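Local coordinates for F-BAR domain only protein 1 (Danio rerio, PDB 5JP2) that probably acts in an early step of clathrin-mediated endocytosis, its mu homology domain binding an Eps15 peptide, and may thereby regulate Bmp signalling, at residues B[26-34]-B[276-285]; B[164-174]-B[210-218]. All blocks are in the same frame, centred on the assembly; numbering follows the deposited sequence. Where two conformers were deposited one is given.

Contact 1 (B[26-34]-B[276-285]); sequences YINAYFRGG and ATGKYMAGCS
Ala29 lays its methyl over one face of the Tyr280 ring. CB stands 3.8 Å from the ring centroid, a CH-pi contact displaced toward the rim at CE2. The first torsion of Tyr280 places the ring there: CG lies anti to the backbone N (chi1 -162°), and the ring leans back across the neighbouring strand. On the Ile27 side, CG2 meets Tyr280 CD2 at 4.0 Å, and the two side chains cross obliquely. The Tyr280 hydroxyl is hydrogen-bonded to the backbone O of Leu145. Without the ring, as with an alanine here, the Ala29 methyl and the Ile27 branches would probably lose their aromatic cover, and the Leu145 carbonyl this donor.

The two segments run side by side as parallel strands, the first and last of the mu homology domain. They are the one parallel pair in an otherwise antiparallel sheet. A beta bulge shifts the register by one residue between Ile27 and Ala29. There Gly278 N bonds to Ile27 O at 2.8 Å, and Asn28 turns its amide toward the bulge. Its OD1 takes a weak, bent bond from Lys279 N, 2.7 Å long. Past the bulge the bonding is regular, ending with Gly283 N on Phe31 O at 2.7 Å.

The opposite face carries Tyr26, Tyr30, Ala276 and Met281. Tyr30 has CG anti to its N (chi1 -174°), which brings ring atom CD1 to 3.8 Å from Met281 CB, at the ring edge. Tyr26 rests CE1 on Ala276 CB at 3.9 Å. Ala276 also packs on an aromatic side chain of the bound peptide.

Contact 2 (B[164-174]-B[210-218]); sequences YHCCPATAPAT and KLANLSPTN. With ZN (zinc ion), chain E.
Pro216 is the main bump of this contact, and the end of strand 157-166 and the loop after it curl round it. CD lies 3.9 Å from Cys166 SG and also meets Thr174 O. CG meets Pro172 O at 3.6 Å. CB faces the methyl of Ala171. Pro168 closes the rim, its CG lying 3.4 Å from Pro216 O. Cys167 O accepts from both Ala171 N and Thr170 OG1, consistent with a fixed bend beside Pro216.

A second group of apolar side chains lies nearer the strand. Leu211 comes from the direction opposite to Tyr164 and sets CD1 over one face of its ring, 4.1 Å from the centroid. Leu214 crosses the same tyrosine at about a right angle and puts CD2 4.1 Å from CE1. Cys166 sits between the two groups, with CB against Leu214 and SG against Pro216.

The side chains of His165 and Cys167 start away from the 210-218 loop, and they bind zinc through NE2 and SG. Alternation along 164-167 puts the two zinc ligands on one side and Tyr164 and Cys166 on the other.

Strand 157-166 lies between strands 145-154 and 223-231 in its sheet. Leu211 and Leu214 also touch Val179 of strand 179-184, in the large mixed sheet. The 210-218 loop therefore bridges this sheet and that of strand 157-166, and runs on into helix 219-222.

Overall arrangement
Contact 2 lies wholly within the chain between the two segments of contact 1. Their centres are 16 Å apart and their nearest atoms about 7 Å, so they do not touch. Strand 145-154 links them: Phe31 and Tyr164 both pack on Leu147, and Leu145 meets Tyr280 of contact 1 and Leu214 of contact 2. The bound peptide lies beside contact 1 and the zinc ion in contact 2, yet the side chain of Phe31 in contact 1 is only about 11 Å from the zinc. At the far end of contact 1, Cys284 forms a disulfide with Cys151, tying the chain just past the last strand to strand 145-154.

Contact 1 (B[26-34]-B[276-285])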
# COMPACT_ATOMS: atom_id res chain seq x y z
N TYR B 26 -0.00 0.37 3.10
CA TYR B 26 -1.24 1.02 3.50
C TYR B 26 -0.95 2.43 4.02
O TYR B 26 0.06 2.67 4.67
CB TYR B 26 -1.98 0.23 4.56
CG TYR B 26 -2.52 -1.06 4.05
CD1 TYR B 26 -3.76 -1.12 3.46
CD2 TYR B 26 -1.77 -2.21 4.14
CE1 TYR B 26 -4.24 -2.31 2.97
CE2 TYR B 26 -2.24 -3.40 3.66
CZ TYR B 26 -3.47 -3.45 3.08
OH TYR B 26 -3.94 -4.65 2.62
N ILE B 27 -1.84 3.36 3.72
CA ILE B 27 -1.61 4.74 4.10
C ILE B 27 -2.80 5.26 4.90
O ILE B 27 -3.95 5.14 4.48
CB ILE B 27 -1.30 5.64 2.89
CG1 ILE B 27 -1.01 7.06 3.36
CG2 ILE B 27 -2.40 5.58 1.85
CD1 ILE B 27 -0.38 7.95 2.35
N ASN B 28 -2.51 5.82 6.06
CA ASN B 28 -3.47 6.52 6.88
C ASN B 28 -3.13 8.00 6.82
O ASN B 28 -1.97 8.38 6.81
CB ASN B 28 -3.45 6.04 8.32
CG ASN B 28 -4.06 4.67 8.49
OD1 ASN B 28 -4.85 4.23 7.68
ND2 ASN B 28 -3.76 4.03 9.59
N ALA B 29 -4.15 8.85 6.75
CA ALA B 29 -3.87 10.27 6.66
C ALA B 29 -5.00 11.04 7.33
O ALA B 29 -6.12 10.55 7.43
CB ALA B 29 -3.69 10.73 5.21
N TYR B 30 -4.67 12.23 7.81
CA TYR B 30 -5.67 13.12 8.38
C TYR B 30 -5.35 14.55 8.00
O TYR B 30 -4.28 15.06 8.31
CB TYR B 30 -5.74 12.99 9.90
CG TYR B 30 -6.85 13.80 10.50
CD1 TYR B 30 -8.14 13.68 10.03
CD2 TYR B 30 -6.62 14.66 11.55
CE1 TYR B 30 -9.16 14.40 10.56
CE2 TYR B 30 -7.65 15.39 12.11
CZ TYR B 30 -8.92 15.25 11.61
OH TYR B 30 -9.97 15.97 12.14
N PHE B 31 -6.30 15.21 7.35
CA PHE B 31 -6.21 16.62 7.03
C PHE B 31 -7.14 17.35 7.97
O PHE B 31 -8.35 17.13 7.94
CB PHE B 31 -6.57 16.87 5.57
CG PHE B 31 -5.59 16.30 4.59
CD1 PHE B 31 -5.66 14.98 4.19
CD2 PHE B 31 -4.61 17.09 4.05
CE1 PHE B 31 -4.77 14.47 3.27
CE2 PHE B 31 -3.71 16.58 3.14
CZ PHE B 31 -3.80 15.27 2.75
N ARG B 32 -6.57 18.20 8.82
CA ARG B 32 -7.34 18.78 9.91
C ARG B 32 -8.35 19.80 9.41
O ARG B 32 -9.44 19.92 9.98
CB ARG B 32 -6.41 19.43 10.93
CG ARG B 32 -5.49 18.46 11.63
CD ARG B 32 -4.94 19.05 12.93
NE ARG B 32 -6.01 19.60 13.75
CZ ARG B 32 -6.82 18.87 14.51
NH1 ARG B 32 -7.78 19.46 15.21
NH2 ARG B 32 -6.69 17.55 14.56
N GLY B 33 -8.02 20.54 8.37
CA GLY B 33 -8.92 21.58 7.93
C GLY B 33 -8.68 22.87 8.70
O GLY B 33 -7.59 23.11 9.22
N GLY B 34 -9.72 23.69 8.78
CA GLY B 34 -9.49 24.93 9.47
C GLY B 34 -8.55 25.83 8.69
O GLY B 34 -8.42 25.75 7.47
N ALA B 276 -2.92 0.81 -0.77
CA ALA B 276 -4.33 1.07 -0.52
C ALA B 276 -4.47 2.04 0.65
O ALA B 276 -3.58 2.15 1.50
CB ALA B 276 -5.09 -0.22 -0.22
N THR B 277 -5.61 2.71 0.69
CA THR B 277 -5.92 3.56 1.82
C THR B 277 -6.32 2.71 3.02
O THR B 277 -6.99 1.69 2.88
CB THR B 277 -7.06 4.52 1.51
OG1 THR B 277 -8.16 3.81 0.97
CG2 THR B 277 -6.63 5.56 0.57
N GLY B 278 -5.90 3.14 4.19
CA GLY B 278 -6.50 2.70 5.42
C GLY B 278 -7.58 3.71 5.78
O GLY B 278 -8.54 3.91 5.03
N LYS B 279 -7.49 4.27 6.97
CA LYS B 279 -8.27 5.45 7.33
C LYS B 279 -7.62 6.68 6.73
O LYS B 279 -6.52 7.07 7.14
CB LYS B 279 -8.39 5.54 8.84
CG LYS B 279 -9.39 6.55 9.34
CD LYS B 279 -9.55 6.47 10.86
CE LYS B 279 -8.29 6.91 11.57
NZ LYS B 279 -8.35 6.67 13.03
N TYR B 280 -8.30 7.33 5.80
CA TYR B 280 -7.72 8.44 5.04
C TYR B 280 -8.76 9.55 5.02
O TYR B 280 -9.74 9.46 4.29
CB TYR B 280 -7.36 7.96 3.64
CG TYR B 280 -6.39 8.80 2.85
CD1 TYR B 280 -6.81 9.95 2.22
CD2 TYR B 280 -5.07 8.41 2.71
CE1 TYR B 280 -5.95 10.71 1.50
CE2 TYR B 280 -4.18 9.17 1.96
CZ TYR B 280 -4.63 10.31 1.36
OH TYR B 280 -3.78 11.09 0.63
N MET B 281 -8.52 10.63 5.78
CA MET B 281 -9.62 11.47 6.23
C MET B 281 -9.33 12.96 6.07
O MET B 281 -8.20 13.42 6.18
CB MET B 281 -9.95 11.27 7.72
CG MET B 281 -9.98 9.86 8.21
SD MET B 281 -11.34 8.89 7.63
CE MET B 281 -12.73 9.64 8.46
N ALA B 282 -10.40 13.71 5.83
CA ALA B 282 -10.37 15.16 5.82
C ALA B 282 -11.42 15.67 6.80
O ALA B 282 -12.59 15.32 6.67
CB ALA B 282 -10.64 15.73 4.43
N GLY B 283 -10.99 16.44 7.78
CA GLY B 283 -11.90 17.11 8.69
C GLY B 283 -12.05 18.57 8.33
O GLY B 283 -11.23 19.15 7.63
N CYS B 284 -13.12 19.19 8.84
CA CYS B 284 -13.39 20.59 8.57
C CYS B 284 -13.76 21.31 9.86
O CYS B 284 -14.30 20.71 10.79
CB CYS B 284 -14.51 20.77 7.54
SG CYS B 284 -15.88 19.63 7.72
N SER B 285 -13.44 22.60 9.91
CA SER B 285 -13.72 23.42 11.08
C SER B 285 -15.04 24.17 10.90
O SER B 285 -15.29 24.75 9.84
CB SER B 285 -12.59 24.41 11.34
OG SER B 285 -12.62 25.45 10.39

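Contact 2 (B[164-174]-B[210-218])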
# COMPACT_ATOMS: atom_id res chain seq x y z
N TYR B 164 -10.28 18.03 -3.76
CA TYR B 164 -9.25 17.01 -3.81
C TYR B 164 -8.28 17.30 -4.94
O TYR B 164 -8.65 17.81 -5.99
CB TYR B 164 -9.83 15.61 -3.95
CG TYR B 164 -10.80 15.40 -5.10
CD1 TYR B 164 -10.36 15.03 -6.36
CD2 TYR B 164 -12.15 15.58 -4.90
CE1 TYR B 164 -11.25 14.84 -7.38
CE2 TYR B 164 -13.05 15.39 -5.91
CZ TYR B 164 -12.60 15.02 -7.15
OH TYR B 164 -13.51 14.83 -8.15
N HIS B 165 -7.02 16.99 -4.69
CA HIS B 165 -5.95 17.35 -5.59
C HIS B 165 -4.98 16.19 -5.63
O HIS B 165 -4.38 15.85 -4.61
CB HIS B 165 -5.28 18.63 -5.11
CG HIS B 165 -4.04 18.98 -5.85
ND1 HIS B 165 -3.95 18.98 -7.22
CD2 HIS B 165 -2.81 19.31 -5.39
CE1 HIS B 165 -2.72 19.30 -7.58
NE2 HIS B 165 -2.01 19.51 -6.49
N CYS B 166 -4.77 15.62 -6.81
CA CYS B 166 -3.83 14.53 -7.01
C CYS B 166 -2.61 15.16 -7.65
O CYS B 166 -2.67 15.62 -8.79
CB CYS B 166 -4.43 13.44 -7.89
SG CYS B 166 -3.36 12.10 -8.23
N CYS B 167 -1.49 15.13 -6.95
CA CYS B 167 -0.52 16.11 -7.33
C CYS B 167 0.75 15.43 -7.81
O CYS B 167 1.16 14.40 -7.26
CB CYS B 167 -0.19 17.02 -6.14
SG CYS B 167 0.80 18.46 -6.51
N PRO B 168 1.41 16.01 -8.81
CA PRO B 168 2.66 15.41 -9.29
C PRO B 168 3.78 15.49 -8.28
O PRO B 168 4.63 14.59 -8.23
CB PRO B 168 2.98 16.24 -10.54
CG PRO B 168 1.67 16.90 -10.92
CD PRO B 168 0.95 17.13 -9.64
N ALA B 169 3.79 16.52 -7.44
CA ALA B 169 4.80 16.63 -6.40
C ALA B 169 4.59 15.59 -5.31
O ALA B 169 5.52 15.24 -4.58
CB ALA B 169 4.79 18.03 -5.81
N THR B 170 3.34 15.17 -5.12
CA THR B 170 2.99 14.25 -4.05
C THR B 170 2.87 12.82 -4.53
O THR B 170 3.34 11.90 -3.87
CB THR B 170 1.69 14.70 -3.40
OG1 THR B 170 0.61 14.46 -4.30
CG2 THR B 170 1.75 16.16 -3.11
N ALA B 171 2.21 12.63 -5.53
CA ALA B 171 1.77 11.30 -5.89
C ALA B 171 2.84 10.53 -6.66
O ALA B 171 3.63 11.11 -7.41
CB ALA B 171 0.51 11.38 -6.73
N PRO B 172 2.85 9.21 -6.48
CA PRO B 172 3.66 8.35 -7.34
C PRO B 172 3.13 8.36 -8.76
O PRO B 172 2.03 8.83 -9.04
CB PRO B 172 3.50 6.97 -6.69
CG PRO B 172 2.16 7.01 -6.10
CD PRO B 172 1.98 8.42 -5.59
N ALA B 173 3.92 7.81 -9.67
CA ALA B 173 3.53 7.80 -11.07
C ALA B 173 2.71 6.55 -11.33
O ALA B 173 3.25 5.49 -11.65
CB ALA B 173 4.76 7.84 -11.98
N THR B 174 1.39 6.72 -11.27
CA THR B 174 0.40 5.68 -11.50
C THR B 174 -0.96 6.28 -11.20
O THR B 174 -1.05 7.36 -10.63
CB THR B 174 0.65 4.41 -10.65
OG1 THR B 174 -0.36 3.43 -10.96
CG2 THR B 174 0.61 4.71 -9.16
N LYS B 210 -18.66 7.96 -6.04
CA LYS B 210 -17.69 7.18 -6.80
C LYS B 210 -17.02 8.12 -7.79
O LYS B 210 -17.70 8.74 -8.61
CB LYS B 210 -18.36 6.03 -7.54
CG LYS B 210 -18.96 4.95 -6.68
CD LYS B 210 -19.39 3.79 -7.55
CE LYS B 210 -19.95 2.65 -6.73
NZ LYS B 210 -20.39 1.53 -7.60
N LEU B 211 -15.70 8.18 -7.74
CA LEU B 211 -14.94 9.10 -8.55
C LEU B 211 -14.25 8.35 -9.67
O LEU B 211 -13.93 7.17 -9.55
CB LEU B 211 -13.90 9.83 -7.71
CG LEU B 211 -14.40 10.70 -6.58
CD1 LEU B 211 -13.25 11.38 -5.92
CD2 LEU B 211 -15.34 11.72 -7.12
N ALA B 212 -14.03 9.04 -10.78
CA ALA B 212 -13.24 8.46 -11.84
C ALA B 212 -11.81 8.28 -11.36
O ALA B 212 -11.38 8.90 -10.39
CB ALA B 212 -13.26 9.34 -13.08
N ASN B 213 -11.07 7.40 -12.03
CA ASN B 213 -9.67 7.22 -11.68
C ASN B 213 -8.95 8.55 -11.75
O ASN B 213 -9.25 9.39 -12.59
CB ASN B 213 -9.01 6.22 -12.62
CG ASN B 213 -9.60 4.86 -12.52
OD1 ASN B 213 -10.29 4.53 -11.57
ND2 ASN B 213 -9.31 4.02 -13.50
N LEU B 214 -7.98 8.74 -10.86
CA LEU B 214 -7.25 9.99 -10.77
C LEU B 214 -5.81 9.78 -11.15
O LEU B 214 -5.20 8.78 -10.79
CB LEU B 214 -7.30 10.57 -9.38
CG LEU B 214 -8.69 10.71 -8.81
CD1 LEU B 214 -8.54 10.99 -7.37
CD2 LEU B 214 -9.42 11.81 -9.52
N SER B 215 -5.26 10.75 -11.86
CA SER B 215 -3.89 10.66 -12.29
C SER B 215 -3.18 11.98 -12.05
O SER B 215 -3.76 13.05 -12.27
CB SER B 215 -3.84 10.30 -13.78
OG SER B 215 -2.53 10.42 -14.28
N PRO B 216 -1.93 11.94 -11.60
CA PRO B 216 -1.19 13.19 -11.44
C PRO B 216 -0.84 13.85 -12.76
O PRO B 216 -0.52 15.04 -12.78
CB PRO B 216 0.07 12.75 -10.68
CG PRO B 216 0.21 11.29 -10.99
CD PRO B 216 -1.18 10.77 -11.14
N THR B 217 -0.91 13.10 -13.86
CA THR B 217 -0.38 13.57 -15.14
C THR B 217 -1.16 14.75 -15.70
O THR B 217 -0.59 15.58 -16.41
CB THR B 217 -0.38 12.42 -16.15
OG1 THR B 217 -1.72 11.99 -16.39
CG2 THR B 217 0.44 11.25 -15.61
N ASN B 218 -2.45 14.84 -15.42
CA ASN B 218 -3.26 15.87 -16.06
C ASN B 218 -4.09 16.61 -15.03
O ASN B 218 -4.66 16.00 -14.12
CB ASN B 218 -4.16 15.24 -17.12
CG ASN B 218 -3.42 15.01 -18.42
OD1 ASN B 218 -2.49 15.73 -18.74
ND2 ASN B 218 -3.81 13.96 -19.15
ZN ZN E . -0.31 20.02 -6.25